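PDB 1FKM: GTPase-activating protein GYP1 from Saccharomyces cerevisiae, which stimulates GTP hydrolysis by Ypt/Rab GTPases, chiefly Ypt1 and Ypt7, to which its TBC domain supplies an arginine finger and a glutamine finger. Local coordinates for residues T19-Q23 and V52-Q57; W43-I47 and L258-S262; K64-Y68 and E175-W180. All coordinates share one frame; numbering follows the deposited sequence.

All three contacts join parts of the all-helical Ypt/Rab-GAP domain, and none lies at the catalytic arginine finger, Arg96, or the glutamine finger, Gln131. Contact 1 is at the surface, contacts 2 and 3 are buried. Contacts 1 and 2 have centres about 15 Å apart and touch: Ile21 CD1 lies 3.6 Å from Leu45 CD1. Contacts 2 and 3, with centres about 18 Å apart, are tied by a salt bridge of 3.0 Å from Lys44 NZ to Asp177 OD2. Contacts 1 and 3 do not touch; their nearest atoms are about 7 Å apart. Helix 57-74 connects them, starting at Gln57 and carrying residues 64-68 further on.

Contact 1 of 3, residues T19-Q23 and V52-Q57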
# COMPACT_ATOMS: atom_id res chain seq x y z
N THR A 19 26.75 -0.21 -10.31
CA THR A 19 27.35 0.12 -9.02
C THR A 19 26.41 0.97 -8.16
O THR A 19 25.90 0.50 -7.14
CB THR A 19 28.70 0.84 -9.17
OG1 THR A 19 29.58 0.05 -9.97
CG2 THR A 19 29.34 1.06 -7.81
N ILE A 20 26.19 2.22 -8.57
CA ILE A 20 25.28 3.10 -7.84
C ILE A 20 24.06 3.36 -8.70
O ILE A 20 24.15 4.03 -9.73
CB ILE A 20 25.94 4.45 -7.50
CG1 ILE A 20 27.21 4.23 -6.67
CG2 ILE A 20 24.96 5.32 -6.72
CD1 ILE A 20 27.93 5.50 -6.30
N ILE A 21 22.91 2.83 -8.29
CA ILE A 21 21.68 2.99 -9.05
C ILE A 21 21.19 4.44 -9.05
O ILE A 21 21.12 5.08 -8.01
CB ILE A 21 20.57 2.07 -8.48
CG1 ILE A 21 21.04 0.61 -8.57
CG2 ILE A 21 19.27 2.25 -9.26
CD1 ILE A 21 20.11 -0.39 -7.95
N ASN A 22 20.85 4.94 -10.24
CA ASN A 22 20.36 6.31 -10.39
C ASN A 22 18.88 6.42 -10.04
O ASN A 22 18.00 6.12 -10.86
CB ASN A 22 20.58 6.79 -11.83
CG ASN A 22 20.21 8.25 -12.01
OD1 ASN A 22 19.08 8.64 -11.75
ND2 ASN A 22 21.16 9.05 -12.47
N GLN A 23 18.60 6.88 -8.82
CA GLN A 23 17.25 7.05 -8.30
C GLN A 23 16.35 7.86 -9.23
O GLN A 23 15.17 7.55 -9.40
CB GLN A 23 17.31 7.73 -6.92
CG GLN A 23 15.99 7.77 -6.17
CD GLN A 23 15.62 6.43 -5.56
OE1 GLN A 23 15.52 5.42 -6.26
NE2 GLN A 23 15.40 6.41 -4.25
N VAL A 52 20.89 2.47 -2.70
CA VAL A 52 21.17 2.55 -4.13
C VAL A 52 22.59 2.10 -4.47
O VAL A 52 22.85 1.69 -5.60
CB VAL A 52 20.93 3.98 -4.68
CG1 VAL A 52 19.44 4.31 -4.60
CG2 VAL A 52 21.75 5.00 -3.88
N ASN A 53 23.49 2.17 -3.50
CA ASN A 53 24.87 1.71 -3.72
C ASN A 53 24.82 0.19 -3.56
O ASN A 53 24.73 -0.31 -2.44
CB ASN A 53 25.81 2.30 -2.68
CG ASN A 53 27.27 1.95 -2.94
OD1 ASN A 53 27.57 0.90 -3.51
ND2 ASN A 53 28.17 2.83 -2.52
N THR A 54 24.89 -0.53 -4.67
CA THR A 54 24.82 -1.99 -4.65
C THR A 54 25.84 -2.67 -3.74
O THR A 54 25.57 -3.74 -3.19
CB THR A 54 24.96 -2.58 -6.08
OG1 THR A 54 26.22 -2.20 -6.64
CG2 THR A 54 23.84 -2.06 -6.97
N LYS A 55 27.01 -2.05 -3.58
CA LYS A 55 28.05 -2.63 -2.73
C LYS A 55 27.67 -2.64 -1.25
O LYS A 55 28.29 -3.33 -0.45
CB LYS A 55 29.36 -1.86 -2.90
CG LYS A 55 29.92 -1.89 -4.31
CD LYS A 55 29.94 -0.49 -4.92
CE LYS A 55 30.82 0.45 -4.11
NZ LYS A 55 30.77 1.83 -4.64
N ARG A 56 26.64 -1.86 -0.89
CA ARG A 56 26.20 -1.78 0.50
C ARG A 56 24.94 -2.58 0.80
O ARG A 56 24.52 -2.69 1.96
CB ARG A 56 25.96 -0.32 0.89
CG ARG A 56 27.21 0.54 0.84
CD ARG A 56 26.93 1.97 1.28
NE ARG A 56 28.16 2.73 1.38
CZ ARG A 56 28.24 3.99 1.80
NH1 ARG A 56 27.14 4.64 2.16
NH2 ARG A 56 29.42 4.59 1.87
N GLN A 57 24.33 -3.16 -0.23
CA GLN A 57 23.09 -3.91 -0.06
C GLN A 57 23.19 -5.18 0.77
O GLN A 57 22.38 -5.39 1.68
CB GLN A 57 22.50 -4.24 -1.43
CG GLN A 57 22.23 -3.01 -2.29
CD GLN A 57 21.52 -3.36 -3.58
OE1 GLN A 57 21.53 -4.50 -4.03
NE2 GLN A 57 20.90 -2.36 -4.21
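The flat groups that meet between Thr19-Gln23 and Val52-Gln57 are peptide carbonyls. Thr19 O takes two donors from one residue. Thr54 N lies 2.9 Å from Thr19 O, nearly in line with the C=O bond. Thr54 OG1 comes in the carbonyl plane, on a lone pair, 2.8 Å from Thr19 O. The hydroxyl can do this because OG1 sits between the backbone N and the carbonyl carbon (chi1 60°), close to its own N-H. The other carbonyl is met from above its plane, off the lone pair. Ile21 N stands 39° out of the plane of the Val52 carbonyl and bonds to Val52 O at 2.9 Å. Ile20 CA adds a CH...O contact to the same oxygen.

These two N-H...O bonds flank Ile20 and Asn53, whose CA atoms are 4.4 Å apart. They form a single antiparallel beta bridge of the non-hydrogen-bonded kind, linking two loops in a domain built of helices. Next to it, Asn53 OD1 accepts from Lys55 N at 3.0 Å, an Asx turn shortly before helix 57-74.

At the exposed end, Lys55 bends at chi2 and chi3. Its CD comes to 3.3 Å from Thr19 CG2, closer than usual, so the exact placing of this exposed chain is doubtful. At the inner end, Ile21 is buried and its CB packs 4.3 Å from Val52 CB. Ile21 CG1 lies 3.6 Å from Val52 O and also meets Thr54 CG2. Gln23 OE1 is buried near Val52 CG1 without a polar partner, while Gln23 NE2 makes a weak hydrogen bond to Leu45 O.

Contact 2 of 3, residues W43-I47 and L258-S262; sequences WKLLI and LSETS
Leu258 presses one methyl, CD1, onto a face of the Trp43 indole. This is the tight part of the contact. CD1 is 3.5 Å from the centroid of the five-membered ring and 15° off its normal, a CH-pi contact. The leucine and the indole cross at about a right angle. Trp43 NE1 is bonded to Asp255 OD1, which ties the ring to the helix that carries Leu258. Leu46 packs beside this pair, its CB 4.2 Å from Leu258 CB. The other methyl of Leu258, CD2, meets Ile47 CG1 at 4.3 Å.

The other side is looser, polar and partly exposed. Ser262 OG extends away from its own backbone N (chi1 -179°) and donates to Leu46 O, in the carbonyl plane and on a lone pair, at 3.1 Å. A water fills in next to it. It donates to Leu258 O at 2.8 Å and to Leu46 O at 3.1 Å; Thr261 OG1 is a weak alternative acceptor. Residues 263-322 are not modelled, so the chain breaks off here. The contact is helix-end packing within the all-helical TBC domain, joining the C-terminal ends of helices 39-46 and 247-261 through leucines and a tryptophan.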
# COMPACT_ATOMS: atom_id res chain seq x y z
N TRP A 43 10.64 -1.60 -5.70
CA TRP A 43 9.84 -1.07 -4.60
C TRP A 43 10.73 -0.79 -3.38
O TRP A 43 10.58 0.23 -2.71
CB TRP A 43 8.73 -2.05 -4.21
CG TRP A 43 7.49 -1.92 -5.03
CD1 TRP A 43 7.39 -1.48 -6.33
CD2 TRP A 43 6.16 -2.30 -4.63
NE1 TRP A 43 6.08 -1.57 -6.76
CE2 TRP A 43 5.31 -2.06 -5.74
CE3 TRP A 43 5.61 -2.81 -3.45
CZ2 TRP A 43 3.94 -2.33 -5.69
CZ3 TRP A 43 4.24 -3.07 -3.40
CH2 TRP A 43 3.43 -2.83 -4.52
N LYS A 44 11.66 -1.70 -3.09
CA LYS A 44 12.55 -1.51 -1.95
C LYS A 44 13.47 -0.31 -2.16
O LYS A 44 13.79 0.41 -1.21
CB LYS A 44 13.35 -2.78 -1.69
CG LYS A 44 12.47 -3.97 -1.29
CD LYS A 44 13.28 -5.25 -1.12
CE LYS A 44 12.35 -6.46 -0.96
NZ LYS A 44 13.11 -7.74 -0.91
N LEU A 45 13.89 -0.09 -3.40
CA LEU A 45 14.75 1.05 -3.70
C LEU A 45 13.97 2.37 -3.61
O LEU A 45 14.44 3.33 -3.01
CB LEU A 45 15.36 0.92 -5.10
CG LEU A 45 16.47 -0.12 -5.31
CD1 LEU A 45 16.70 -0.34 -6.80
CD2 LEU A 45 17.75 0.35 -4.61
N LEU A 46 12.78 2.39 -4.19
CA LEU A 46 11.98 3.62 -4.18
C LEU A 46 11.50 4.06 -2.80
O LEU A 46 11.40 5.26 -2.53
CB LEU A 46 10.77 3.47 -5.11
CG LEU A 46 11.10 3.33 -6.60
CD1 LEU A 46 9.82 3.04 -7.39
CD2 LEU A 46 11.78 4.60 -7.10
N ILE A 47 11.19 3.11 -1.93
CA ILE A 47 10.70 3.46 -0.60
C ILE A 47 11.83 3.82 0.36
O ILE A 47 11.58 4.23 1.50
CB ILE A 47 9.83 2.31 -0.02
CG1 ILE A 47 8.92 2.86 1.08
CG2 ILE A 47 10.72 1.19 0.53
CD1 ILE A 47 7.91 1.86 1.59
N LEU A 258 4.75 5.02 -5.12
CA LEU A 258 6.13 4.96 -4.65
C LEU A 258 7.08 5.81 -5.49
O LEU A 258 8.05 6.37 -4.98
CB LEU A 258 6.62 3.50 -4.62
CG LEU A 258 5.91 2.57 -3.62
CD1 LEU A 258 6.40 1.14 -3.81
CD2 LEU A 258 6.17 3.03 -2.20
N SER A 259 6.81 5.90 -6.79
CA SER A 259 7.66 6.71 -7.68
C SER A 259 7.42 8.19 -7.43
O SER A 259 8.35 8.99 -7.40
CB SER A 259 7.35 6.41 -9.15
OG SER A 259 7.61 5.06 -9.49
N GLU A 260 6.15 8.56 -7.26
CA GLU A 260 5.75 9.95 -7.04
C GLU A 260 6.21 10.50 -5.69
O GLU A 260 6.60 11.66 -5.59
CB GLU A 260 4.23 10.08 -7.17
CG GLU A 260 3.64 11.46 -6.87
CD GLU A 260 4.16 12.55 -7.78
OE1 GLU A 260 4.61 12.24 -8.90
OE2 GLU A 260 4.10 13.73 -7.38
N THR A 261 6.16 9.67 -4.65
CA THR A 261 6.55 10.11 -3.32
C THR A 261 7.99 9.78 -2.96
O THR A 261 8.47 10.15 -1.89
CB THR A 261 5.62 9.50 -2.26
OG1 THR A 261 5.72 8.07 -2.30
CG2 THR A 261 4.18 9.90 -2.52
N SER A 262 8.68 9.08 -3.85
CA SER A 262 10.07 8.70 -3.60
C SER A 262 10.93 9.93 -3.31
O SER A 262 10.85 10.93 -4.02
CB SER A 262 10.64 7.96 -4.81
OG SER A 262 11.97 7.56 -4.57
O HOH W 1 8.58 6.42 -2.24

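Contact 3 of 3, residues K64-Y68 and E175-W180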
# COMPACT_ATOMS: atom_id res chain seq x y z
N LYS A 64 19.58 -5.50 8.75
CA LYS A 64 18.16 -5.21 8.93
C LYS A 64 17.36 -6.46 9.26
O LYS A 64 16.46 -6.43 10.09
CB LYS A 64 17.59 -4.54 7.68
CG LYS A 64 18.23 -3.20 7.35
CD LYS A 64 18.17 -2.24 8.54
CE LYS A 64 16.75 -1.85 8.90
NZ LYS A 64 16.71 -0.84 10.01
N ARG A 65 17.69 -7.56 8.59
CA ARG A 65 16.99 -8.82 8.81
C ARG A 65 17.33 -9.39 10.17
O ARG A 65 16.49 -9.99 10.84
CB ARG A 65 17.32 -9.80 7.68
CG ARG A 65 16.72 -9.36 6.35
CD ARG A 65 17.21 -10.17 5.16
NE ARG A 65 16.52 -9.78 3.93
CZ ARG A 65 16.87 -10.19 2.72
NH1 ARG A 65 17.89 -11.02 2.57
NH2 ARG A 65 16.17 -9.80 1.65
N LYS A 66 18.57 -9.18 10.61
CA LYS A 66 19.00 -9.64 11.92
C LYS A 66 18.31 -8.79 12.99
O LYS A 66 17.92 -9.30 14.05
CB LYS A 66 20.52 -9.52 12.06
CG LYS A 66 21.06 -9.99 13.40
CD LYS A 66 22.57 -9.83 13.47
CE LYS A 66 23.11 -10.26 14.82
NZ LYS A 66 22.56 -9.41 15.92
N GLU A 67 18.17 -7.50 12.72
CA GLU A 67 17.52 -6.58 13.67
C GLU A 67 16.05 -6.97 13.86
O GLU A 67 15.52 -6.91 14.98
CB GLU A 67 17.61 -5.14 13.16
CG GLU A 67 17.31 -4.10 14.22
CD GLU A 67 17.25 -2.69 13.67
OE1 GLU A 67 17.91 -2.41 12.65
OE2 GLU A 67 16.54 -1.85 14.26
N TYR A 68 15.39 -7.34 12.77
CA TYR A 68 13.99 -7.75 12.84
C TYR A 68 13.89 -8.94 13.80
O TYR A 68 13.07 -8.94 14.72
CB TYR A 68 13.50 -8.17 11.46
CG TYR A 68 12.13 -8.80 11.47
CD1 TYR A 68 10.99 -8.03 11.68
CD2 TYR A 68 11.97 -10.18 11.30
CE1 TYR A 68 9.72 -8.60 11.73
CE2 TYR A 68 10.69 -10.77 11.34
CZ TYR A 68 9.58 -9.97 11.56
OH TYR A 68 8.32 -10.52 11.63
N GLU A 175 9.59 -11.43 5.99
CA GLU A 175 8.91 -10.72 7.06
C GLU A 175 9.64 -9.43 7.42
O GLU A 175 9.03 -8.38 7.59
CB GLU A 175 8.82 -11.60 8.32
CG GLU A 175 7.69 -12.62 8.30
CD GLU A 175 7.71 -13.54 9.50
OE1 GLU A 175 8.08 -13.09 10.61
OE2 GLU A 175 7.34 -14.72 9.34
N ALA A 176 10.96 -9.52 7.53
CA ALA A 176 11.79 -8.37 7.87
C ALA A 176 11.68 -7.27 6.80
O ALA A 176 11.45 -6.10 7.12
CB ALA A 176 13.24 -8.81 8.03
N ASP A 177 11.84 -7.65 5.54
CA ASP A 177 11.75 -6.67 4.46
C ASP A 177 10.38 -6.01 4.46
O ASP A 177 10.27 -4.79 4.31
CB ASP A 177 11.99 -7.34 3.10
CG ASP A 177 13.42 -7.85 2.94
OD1 ASP A 177 14.27 -7.60 3.82
OD2 ASP A 177 13.69 -8.52 1.91
N THR A 178 9.33 -6.81 4.61
CA THR A 178 7.96 -6.31 4.63
C THR A 178 7.79 -5.33 5.78
O THR A 178 7.24 -4.23 5.62
CB THR A 178 6.96 -7.48 4.76
OG1 THR A 178 7.14 -8.38 3.65
CG2 THR A 178 5.52 -6.97 4.76
N PHE A 179 8.26 -5.72 6.96
CA PHE A 179 8.18 -4.89 8.16
C PHE A 179 8.87 -3.53 8.01
O PHE A 179 8.29 -2.49 8.34
CB PHE A 179 8.81 -5.64 9.35
CG PHE A 179 9.06 -4.76 10.54
CD1 PHE A 179 8.00 -4.35 11.35
CD2 PHE A 179 10.35 -4.32 10.84
CE1 PHE A 179 8.22 -3.50 12.43
CE2 PHE A 179 10.58 -3.47 11.92
CZ PHE A 179 9.52 -3.06 12.72
N TRP A 180 10.11 -3.54 7.54
CA TRP A 180 10.84 -2.28 7.39
C TRP A 180 10.23 -1.38 6.31
O TRP A 180 10.28 -0.15 6.41
CB TRP A 180 12.32 -2.55 7.06
CG TRP A 180 13.08 -3.16 8.19
CD1 TRP A 180 13.66 -4.39 8.22
CD2 TRP A 180 13.35 -2.56 9.47
NE1 TRP A 180 14.27 -4.60 9.43
CE2 TRP A 180 14.10 -3.50 10.22
CE3 TRP A 180 13.03 -1.33 10.05
CZ2 TRP A 180 14.54 -3.24 11.52
CZ3 TRP A 180 13.47 -1.07 11.36
CH2 TRP A 180 14.21 -2.02 12.07
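Tyr68 enters the surface of helix 175-180 as a knob, among Glu175, Ala176, Phe179 and Trp180. Ala176 CA lies over one face of its ring, in a CH-pi contact 3.9 Å from the centroid. The Phe179 ring meets it obliquely, with CD2 at the tyrosine edge. Tyr68 OH donates to Glu175 OE1 at 2.8 Å, on the anti lone pair.

The Trp180 indole is sandwiched. Phe179 CE2 is over one face and Lys64 over the opposite one. Lys64 is bent at chi2 and chi3 (-54° and -65°), which folds its ammonium back over the ring. NZ is 3.4 Å from the centroid of the six-membered ring, a cation-pi contact. Glu67 OE2 lies at the ring edge, 3.2 Å from Trp180 CH2, while Glu67 OE1 makes a weak salt bridge to Lys64 NZ. Trp180 NE1 donates to Lys64 O at 2.9 Å. Tyr68 N reaches that oxygen from the other face of the carbonyl plane.

On the far side of Ala176, Arg65 grips Asp177 side-on in a two-pronged salt bridge. NE is 3.1 Å from Asp177 OD1, and NH2 is 2.8 Å from Asp177 OD2, on its syn lone pair.

Residues further out hold the carboxylates. Tyr49 OH bonds to Asp177 OD1, and Glu175 OE2 is held by Arg115 and Ser112 of helix 107-123. Two cations, Arg65 and Lys44, beside Asp177 would probably favour its charged form. The two helical segments run at 91° to each other, with axes 8.9 Å apart, a near-perpendicular knob-into-hole packing of helices 57-74 and 168-186 in the TBC domain.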